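Local coordinates for protein TRAP dicarboxylate transporter-DctP subunit (Desulfovibrio desulfuricans subsp. desulfuricans, PDB 4NHB) that binds sn-glycerol 3-phosphate as a periplasmic solute-binding protein, and probably hands it to a TRAP-type membrane transporter for uptake, at residues A200-V205 with Y222-E227. Sequence-based numbering, arbitrary orientation.
Sequences ALDQGV and YEITPE
Thr-225 OG1 hydrogen-bonds the carbonyl O of Met-221, just before segment 222-227, and its methyl CG2 meets Leu-201. With OG1 between the backbone N and the carbonyl carbon (chi1 51°), CG2 is left to face the helix. CG2 of Thr-225 lies 3.9 Å from CD2 of Leu-201, and the two side chains cross at about a right angle. Ile-224 reaches the last turn of helix 197-203 with both of its branches. CD1 of Ile-224 sits 4.1 Å from CB of Leu-201. CD1 of Ile-224 also comes 3.6 Å from OD1 of Asp-202, a van der Waals touch at the more open side. CG2 of Ile-224 lies 4.0 Å from the carbonyl O of Leu-201. Leu-201 is buried and also touches the loop at Met-221. The contact thus joins the C-terminal end of helix 197-203 to the loop that leads into strand 227-229. The side chain of Leu-201 is about 7 Å from that of Arg-171, a residue that binds sn-glycerol 3-phosphate. The helix and loop meet mainly through aliphatic groups, with two oxygens touched by methyls of Ile-224 and no polar bond between the segments, consistent with cohesion that is mainly hydrophobic.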
loop_
_atom_site.group_PDB
_atom_site.type_symbol
_atom_site.label_atom_id
_atom_site.label_comp_id
_atom_site.label_asym_id
_atom_site.label_seq_id
_atom_site.Cartn_x
_atom_site.Cartn_y
_atom_site.Cartn_z
ATOM N N ALA A 200 -11.511 -8.797 13.859
ATOM C CA ALA A 200 -12.058 -9.876 13.046
ATOM C C ALA A 200 -11.317 -11.170 13.368
ATOM O O ALA A 200 -11.921 -12.248 13.532
ATOM C CB ALA A 200 -11.942 -9.540 11.589
ATOM N N LEU A 201 -9.997 -11.056 13.457
ATOM C CA LEU A 201 -9.171 -12.159 13.932
ATOM C C LEU A 201 -9.606 -12.627 15.309
ATOM O O LEU A 201 -9.883 -13.826 15.508
ATOM C CB LEU A 201 -7.701 -11.738 13.981
ATOM C CG LEU A 201 -7.053 -11.710 12.591
ATOM C CD1 LEU A 201 -5.652 -11.129 12.712
ATOM C CD2 LEU A 201 -7.024 -13.125 11.949
ATOM N N ASP A 202 -9.676 -11.695 16.257
ATOM C CA ASP A 202 -10.078 -12.020 17.645
ATOM C C ASP A 202 -11.465 -12.652 17.731
ATOM O O ASP A 202 -11.702 -13.474 18.623
ATOM C CB ASP A 202 -10.118 -10.781 18.550
ATOM C CG ASP A 202 -8.742 -10.278 18.938
ATOM O OD1 ASP A 202 -7.744 -11.018 18.793
ATOM O OD2 ASP A 202 -8.678 -9.128 19.407
ATOM N N GLN A 203 -12.366 -12.243 16.832
ATOM C CA GLN A 203 -13.744 -12.721 16.823
ATOM C C GLN A 203 -13.889 -14.176 16.329
ATOM O O GLN A 203 -14.838 -14.848 16.682
ATOM C CB GLN A 203 -14.628 -11.805 15.978
ATOM C CG GLN A 203 -15.064 -10.516 16.665
ATOM C CD GLN A 203 -15.751 -9.547 15.706
ATOM O OE1 GLN A 203 -15.876 -9.806 14.496
ATOM N NE2 GLN A 203 -16.205 -8.422 16.244
ATOM N N GLY A 204 -12.985 -14.645 15.482
ATOM C CA GLY A 204 -12.852 -16.076 15.251
ATOM C C GLY A 204 -13.661 -16.737 14.144
ATOM O O GLY A 204 -13.644 -17.974 14.037
ATOM N N VAL A 205 -14.372 -15.957 13.328
ATOM C CA VAL A 205 -15.141 -16.551 12.220
ATOM C C VAL A 205 -14.281 -16.639 10.941
ATOM O O VAL A 205 -14.263 -17.709 10.311
ATOM C CB VAL A 205 -16.540 -15.855 11.929
ATOM C CG1 VAL A 205 -17.598 -16.064 13.131
ATOM C CG2 VAL A 205 -16.358 -14.376 11.542
ATOM N N TYR A 222 0.110 -14.150 13.554
ATOM C CA TYR A 222 0.596 -15.545 13.608
ATOM C C TYR A 222 0.233 -16.240 14.922
ATOM O O TYR A 222 0.238 -17.454 14.983
ATOM C CB TYR A 222 2.112 -15.611 13.361
ATOM C CG TYR A 222 2.908 -14.700 14.254
ATOM C CD1 TYR A 222 3.255 -15.102 15.539
ATOM C CD2 TYR A 222 3.314 -13.438 13.823
ATOM C CE1 TYR A 222 3.965 -14.290 16.367
ATOM C CE2 TYR A 222 4.031 -12.615 14.652
ATOM C CZ TYR A 222 4.355 -13.051 15.935
ATOM O OH TYR A 222 5.072 -12.254 16.802
ATOM N N GLU A 223 -0.144 -15.462 15.935
ATOM C CA GLU A 223 -0.682 -15.987 17.188
ATOM C C GLU A 223 -2.073 -16.622 17.046
ATOM O O GLU A 223 -2.500 -17.384 17.906
ATOM C CB GLU A 223 -0.776 -14.865 18.231
ATOM C CG GLU A 223 0.566 -14.510 18.874
ATOM C CD GLU A 223 0.473 -13.364 19.858
ATOM O OE1 GLU A 223 -0.615 -12.757 20.010
ATOM O OE2 GLU A 223 1.514 -13.057 20.475
ATOM N N ILE A 224 -2.790 -16.257 15.991
ATOM C CA ILE A 224 -4.158 -16.723 15.760
ATOM C C ILE A 224 -4.226 -17.539 14.472
ATOM O O ILE A 224 -4.895 -18.566 14.399
ATOM C CB ILE A 224 -5.134 -15.508 15.717
ATOM C CG1 ILE A 224 -5.186 -14.862 17.096
ATOM C CG2 ILE A 224 -6.519 -15.916 15.297
ATOM C CD1 ILE A 224 -5.808 -13.492 17.108
ATOM N N THR A 225 -3.520 -17.069 13.450
ATOM C CA THR A 225 -3.452 -17.725 12.153
ATOM C C THR A 225 -1.991 -18.026 11.877
ATOM O O THR A 225 -1.297 -17.239 11.245
ATOM C CB THR A 225 -3.966 -16.803 11.039
ATOM O OG1 THR A 225 -3.310 -15.513 11.121
ATOM C CG2 THR A 225 -5.455 -16.596 11.181
ATOM N N PRO A 226 -1.501 -19.150 12.383
ATOM C CA PRO A 226 -0.048 -19.321 12.446
ATOM C C PRO A 226 0.586 -19.733 11.122
ATOM O O PRO A 226 1.807 -19.699 11.012
ATOM C CB PRO A 226 0.132 -20.442 13.501
ATOM C CG PRO A 226 -1.207 -20.672 14.073
ATOM C CD PRO A 226 -2.220 -20.208 13.107
ATOM N N GLU A 227 -0.220 -20.125 10.146
ATOM C CA GLU A 227 0.324 -20.688 8.922
ATOM C C GLU A 227 0.404 -19.614 7.834
ATOM O O GLU A 227 -0.596 -19.124 7.347
ATOM C CB GLU A 227 -0.525 -21.858 8.434
ATOM C CG GLU A 227 -1.073 -22.789 9.560
ATOM C CD GLU A 227 -0.041 -23.732 10.156
ATOM O OE1 GLU A 227 1.049 -23.899 9.575
ATOM O OE2 GLU A 227 -0.337 -24.325 11.218
#